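PDB 5UPB: acetoacetate decarboxylase from Sphingomonas wittichii, which belongs to the acetoacetate decarboxylase family as a decarboxylase-like lyase and probably works on oxo-acid substrates through a Schiff base. Local coordinates for the interface of chains A and B. Sequence-based numbering; all coordinates share one arbitrary frame. Chains: chain A/B, Acetoacetate decarboxylase.

Contact 1: the interface of chains A and B. Residues chain A 186-187, 189; chain B 112, 115-116, 184, 186.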
loop_
_atom_site.group_PDB
_atom_site.type_symbol
_atom_site.label_atom_id
_atom_site.label_comp_id
_atom_site.label_asym_id
_atom_site.label_seq_id
_atom_site.Cartn_x
_atom_site.Cartn_y
_atom_site.Cartn_z
ATOM N N TRP A 186 -21.063 -16.819 7.957
ATOM C CA TRP A 186 -20.069 -16.723 9.023
ATOM C C TRP A 186 -19.813 -18.135 9.517
ATOM O O TRP A 186 -20.473 -18.621 10.448
ATOM C CB TRP A 186 -20.533 -15.800 10.148
ATOM C CG TRP A 186 -19.436 -15.356 11.080
ATOM C CD1 TRP A 186 -19.361 -15.586 12.435
ATOM C CD2 TRP A 186 -18.250 -14.623 10.734
ATOM N NE1 TRP A 186 -18.216 -15.020 12.954
ATOM C CE2 TRP A 186 -17.510 -14.434 11.934
ATOM C CE3 TRP A 186 -17.746 -14.100 9.540
ATOM C CZ2 TRP A 186 -16.290 -13.744 11.969
ATOM C CZ3 TRP A 186 -16.520 -13.420 9.570
ATOM C CH2 TRP A 186 -15.808 -13.249 10.791
ATOM N N PRO A 187 -18.899 -18.850 8.884
ATOM C CA PRO A 187 -18.783 -20.285 9.154
ATOM C C PRO A 187 -18.109 -20.551 10.488
ATOM O O PRO A 187 -17.487 -19.676 11.091
ATOM C CB PRO A 187 -17.920 -20.798 7.992
ATOM C CG PRO A 187 -17.075 -19.606 7.624
ATOM C CD PRO A 187 -17.981 -18.406 7.815
ATOM N N LEU A 189 -15.257 -22.544 12.566
ATOM C CA LEU A 189 -13.972 -23.209 12.457
ATOM C C LEU A 189 -13.774 -24.276 13.518
ATOM O O LEU A 189 -12.715 -24.911 13.553
ATOM C CB LEU A 189 -12.836 -22.201 12.532
ATOM C CG LEU A 189 -12.816 -21.181 11.401
ATOM C CD1 LEU A 189 -11.600 -20.329 11.592
ATOM C CD2 LEU A 189 -12.846 -21.848 10.040
ATOM N N ILE B 112 -9.529 -12.329 8.638
ATOM C CA ILE B 112 -10.760 -13.097 8.703
ATOM C C ILE B 112 -10.570 -14.346 9.524
ATOM O O ILE B 112 -11.412 -14.680 10.371
ATOM C CB ILE B 112 -11.293 -13.404 7.283
ATOM C CG1 ILE B 112 -11.837 -12.122 6.667
ATOM C CG2 ILE B 112 -12.370 -14.502 7.313
ATOM C CD1 ILE B 112 -13.123 -11.566 7.312
ATOM N N TRP B 115 -10.958 -13.138 13.012
ATOM C CA TRP B 115 -12.304 -12.830 13.464
ATOM C C TRP B 115 -13.092 -14.101 13.725
ATOM O O TRP B 115 -13.874 -14.164 14.673
ATOM C CB TRP B 115 -13.068 -11.987 12.419
ATOM C CG TRP B 115 -12.820 -10.554 12.444
ATOM C CD1 TRP B 115 -11.610 -9.930 12.398
ATOM C CD2 TRP B 115 -13.811 -9.510 12.467
ATOM N NE1 TRP B 115 -11.780 -8.562 12.400
ATOM C CE2 TRP B 115 -13.120 -8.279 12.455
ATOM C CE3 TRP B 115 -15.205 -9.505 12.519
ATOM C CZ2 TRP B 115 -13.779 -7.044 12.481
ATOM C CZ3 TRP B 115 -15.864 -8.276 12.550
ATOM C CH2 TRP B 115 -15.145 -7.068 12.546
ATOM N N LEU B 116 -12.923 -15.115 12.875
ATOM C CA LEU B 116 -13.698 -16.346 13.024
ATOM C C LEU B 116 -13.409 -17.025 14.350
ATOM O O LEU B 116 -14.270 -17.745 14.868
ATOM C CB LEU B 116 -13.405 -17.320 11.878
ATOM C CG LEU B 116 -13.857 -16.859 10.493
ATOM C CD1 LEU B 116 -13.193 -17.758 9.437
ATOM C CD2 LEU B 116 -15.367 -16.892 10.415
ATOM N N ARG B 184 -15.787 -14.237 19.578
ATOM C CA ARG B 184 -16.292 -14.494 18.249
ATOM C C ARG B 184 -17.611 -13.734 18.125
ATOM O O ARG B 184 -18.623 -14.090 18.742
ATOM C CB ARG B 184 -16.434 -15.999 18.036
ATOM C CG ARG B 184 -16.991 -16.344 16.655
ATOM C CD ARG B 184 -17.097 -17.843 16.429
ATOM N NE ARG B 184 -17.274 -18.207 15.012
ATOM C CZ ARG B 184 -18.446 -18.494 14.491
ATOM N NH1 ARG B 184 -19.523 -18.454 15.240
ATOM N NH2 ARG B 184 -18.559 -18.845 13.224
ATOM N N TRP B 186 -20.283 -11.434 15.540
ATOM C CA TRP B 186 -20.779 -11.201 14.187
ATOM C C TRP B 186 -22.128 -10.524 14.352
ATOM O O TRP B 186 -23.161 -11.194 14.484
ATOM C CB TRP B 186 -20.888 -12.511 13.402
ATOM C CG TRP B 186 -21.016 -12.303 11.936
ATOM C CD1 TRP B 186 -22.046 -12.694 11.124
ATOM C CD2 TRP B 186 -20.075 -11.619 11.096
ATOM N NE1 TRP B 186 -21.794 -12.311 9.826
ATOM C CE2 TRP B 186 -20.584 -11.657 9.777
ATOM C CE3 TRP B 186 -18.838 -10.996 11.331
ATOM C CZ2 TRP B 186 -19.915 -11.055 8.690
ATOM C CZ3 TRP B 186 -18.159 -10.425 10.257
ATOM C CH2 TRP B 186 -18.712 -10.441 8.945
#
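B:Arg184 NH2 donates to the backbone carbonyl of A:Pro187, with 2.5 Å between NH2 and O, a short bond. The oxygen lies nearly in the guanidinium plane, but the donor stands 58° out of the carbonyl plane, so the bond does not follow a lone pair. On the same guanidinium, NE makes a weak bond at the edge to the carbonyl of B:Leu116, which may help to orient it. One face of the group lies against the rim of the A:Trp186 indole, with CZ 3.7 Å from CD1 of that ring.

Both faces of the A:Trp186 indole are packed. Over one lies the indole of B:Trp186, parallel to within 1°, the six-membered ring centroids 3.8 Å apart. Along the line of CG, CD2 and CZ3 like atoms oppose one another, while CD1 of each lies near CB of the other, as expected when the two-fold runs between the rings. Each tryptophan has CG anti to its own N (chi1 -164°), which carries the ring off its strand toward its mate. Over the opposite face, the CD2 methyl of B:Leu116 sits 3.4 Å from the A:Trp186 six-membered ring centroid, a CH-pi contact. B:Trp115 CB meets the ring edge at CH2 of A:Trp186, 3.4 Å away. A:Leu189 crosses B:Leu116 at about a right angle, its CD1 against CB of that leucine.

The site joins the ends of the two 179-186 strands, and the chain A loop beyond, to the last turn of chain B helix 108-116.

Contact 2: the interface of chains A and B. Residues chain A 15, 75, 77-78, 107-109; chain B 153-154.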
loop_
_atom_site.group_PDB
_atom_site.type_symbol
_atom_site.label_atom_id
_atom_site.label_comp_id
_atom_site.label_asym_id
_atom_site.label_seq_id
_atom_site.Cartn_x
_atom_site.Cartn_y
_atom_site.Cartn_z
ATOM N N LEU A 15 -15.070 -0.880 13.810
ATOM C CA LEU A 15 -14.940 -0.692 12.364
ATOM C C LEU A 15 -16.221 -0.168 11.758
ATOM O O LEU A 15 -16.194 0.645 10.831
ATOM C CB LEU A 15 -14.599 -2.001 11.672
ATOM C CG LEU A 15 -13.183 -2.436 11.434
ATOM C CD1 LEU A 15 -13.254 -3.762 10.646
ATOM C CD2 LEU A 15 -12.360 -1.406 10.710
ATOM N N ASN A 75 -10.778 12.234 9.885
ATOM C CA ASN A 75 -10.472 10.863 9.484
ATOM C C ASN A 75 -10.815 10.682 8.018
ATOM O O ASN A 75 -11.710 9.914 7.659
ATOM C CB ASN A 75 -11.214 9.866 10.351
ATOM C CG ASN A 75 -10.664 8.445 10.165
ATOM O OD1 ASN A 75 -9.703 8.263 9.437
ATOM N ND2 ASN A 75 -11.359 7.462 10.689
ATOM N N ALA A 77 -9.275 9.063 5.541
ATOM C CA ALA A 77 -9.153 7.727 4.995
ATOM C C ALA A 77 -10.298 6.817 5.418
ATOM O O ALA A 77 -10.546 5.797 4.760
ATOM C CB ALA A 77 -7.812 7.091 5.402
ATOM N N GLY A 78 -11.014 7.161 6.472
ATOM C CA GLY A 78 -12.198 6.422 6.826
ATOM C C GLY A 78 -13.439 6.788 6.078
ATOM O O GLY A 78 -14.491 6.192 6.315
ATOM N N LYS A 107 -10.505 -0.860 1.653
ATOM C CA LYS A 107 -10.624 -0.443 3.043
ATOM C C LYS A 107 -11.377 -1.548 3.775
ATOM O O LYS A 107 -12.446 -1.974 3.341
ATOM C CB LYS A 107 -11.374 0.907 3.163
ATOM C CG LYS A 107 -10.642 2.099 2.577
ATOM C CD LYS A 107 -9.410 2.437 3.388
ATOM C CE LYS A 107 -8.502 3.458 2.716
ATOM N NZ LYS A 107 -9.326 4.706 2.439
ATOM N N GLU A 108 -10.831 -2.024 4.885
ATOM C CA GLU A 108 -11.449 -3.181 5.520
ATOM C C GLU A 108 -12.752 -2.838 6.221
ATOM O O GLU A 108 -13.567 -3.747 6.433
ATOM C CB GLU A 108 -10.440 -3.883 6.486
ATOM C CG GLU A 108 -10.483 -3.478 7.937
ATOM C CD GLU A 108 -9.913 -2.073 8.208
ATOM O OE1 GLU A 108 -10.441 -1.078 7.671
ATOM O OE2 GLU A 108 -8.918 -1.942 8.970
ATOM N N TRP A 109 -12.986 -1.569 6.582
ATOM C CA TRP A 109 -14.300 -1.215 7.119
ATOM C C TRP A 109 -15.386 -1.404 6.083
ATOM O O TRP A 109 -16.511 -1.771 6.426
ATOM C CB TRP A 109 -14.346 0.216 7.659
ATOM C CG TRP A 109 -13.641 1.269 6.866
ATOM C CD1 TRP A 109 -12.361 1.683 7.022
ATOM C CD2 TRP A 109 -14.206 2.097 5.844
ATOM N NE1 TRP A 109 -12.069 2.696 6.145
ATOM C CE2 TRP A 109 -13.185 2.981 5.413
ATOM C CE3 TRP A 109 -15.476 2.193 5.267
ATOM C CZ2 TRP A 109 -13.382 3.938 4.423
ATOM C CZ3 TRP A 109 -15.668 3.144 4.243
ATOM C CH2 TRP A 109 -14.610 4.001 3.841
ATOM N N ARG B 153 -2.359 3.031 10.614
ATOM C CA ARG B 153 -3.614 2.799 9.909
ATOM C C ARG B 153 -4.256 4.141 9.615
ATOM O O ARG B 153 -4.246 5.040 10.465
ATOM C CB ARG B 153 -4.588 1.921 10.719
ATOM C CG ARG B 153 -5.964 1.663 10.032
ATOM C CD ARG B 153 -6.760 0.614 10.815
ATOM N NE ARG B 153 -8.075 0.355 10.244
ATOM C CZ ARG B 153 -9.178 1.055 10.547
ATOM N NH1 ARG B 153 -9.144 2.048 11.427
ATOM N NH2 ARG B 153 -10.324 0.767 9.962
ATOM N N HIS B 154 -4.798 4.276 8.397
ATOM C CA HIS B 154 -5.526 5.482 8.011
ATOM C C HIS B 154 -4.653 6.725 8.107
ATOM O O HIS B 154 -5.153 7.847 8.280
ATOM C CB HIS B 154 -6.799 5.632 8.856
ATOM C CG HIS B 154 -7.928 4.761 8.409
ATOM N ND1 HIS B 154 -9.074 4.594 9.156
ATOM C CD2 HIS B 154 -8.112 4.046 7.272
ATOM C CE1 HIS B 154 -9.914 3.807 8.499
ATOM N NE2 HIS B 154 -9.356 3.461 7.355
HETATM O O HOH W 1 -7.730 9.388 8.008
#
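B:His154 has a left-handed backbone conformation (phi 59°) in the short turn after strand 146-153, and from it the imidazole reaches between A:Ala77 and A:Trp109. A:Trp109 NE1 donates to B:His154 NE2 at 3.1 Å, with the acceptor near the indole plane but the donor tilted from the imidazole plane. The indole five-membered ring and the imidazole are turned 70° to each other, edge to face. A:Trp109 has its CG between backbone N and carbonyl carbon (chi1 41°), the crowded position, which swings the indole N-H toward the histidine. A:Ala77 CB touches the imidazole 3.6 Å away at B:His154 CD2, while the backbone of A:Ala77 and A:Gly78 passes over a face.

Beneath the opposite face of the imidazole runs B:Arg153, its chain extended from CG to NE. It grips A:Glu108 side-on in a salt bridge: NE reaches the syn lone pair of OE2 at 2.8 Å, and NH2 meets OE1 at 2.9 Å from above the carboxylate plane. A:Glu108 OE1 also accepts from A:Trp109 N at 2.8 Å on its anti lone pair, a bent bond that helps to hold the carboxylate at its own helix start while it binds the partner. In a second shell, A:Lys107 NZ bonds A:Ala77 O at 2.8 Å, on a lone pair, which probably steadies the segment facing the histidine. Water 1 links A:Asn75 OD1, A:Ala77 N and B:His154 O.

Here the turn between chain B strands 146-153 and 156-166 docks on chain A's 3-10 helix 76-78 and the first turn of helix 108-116.

The C-alpha centres of contact 1 and contact 2 lie about 20 Å apart on one two-fold interface. Helix 108-116 serves both: its first turn in chain A takes part in contact 2, and its last turn in chain B in contact 1. Since each patch has a twin with the chains exchanged, each helix engages its partner at both ends. Contact 1, largely aromatic and apolar, lies at the symmetry axis, whereas contact 2 is polar and involves the turn after strand 146-153. Together they contribute to a two-fold pairing of chains A and B, plausibly a building block of the deposited four-chain assembly.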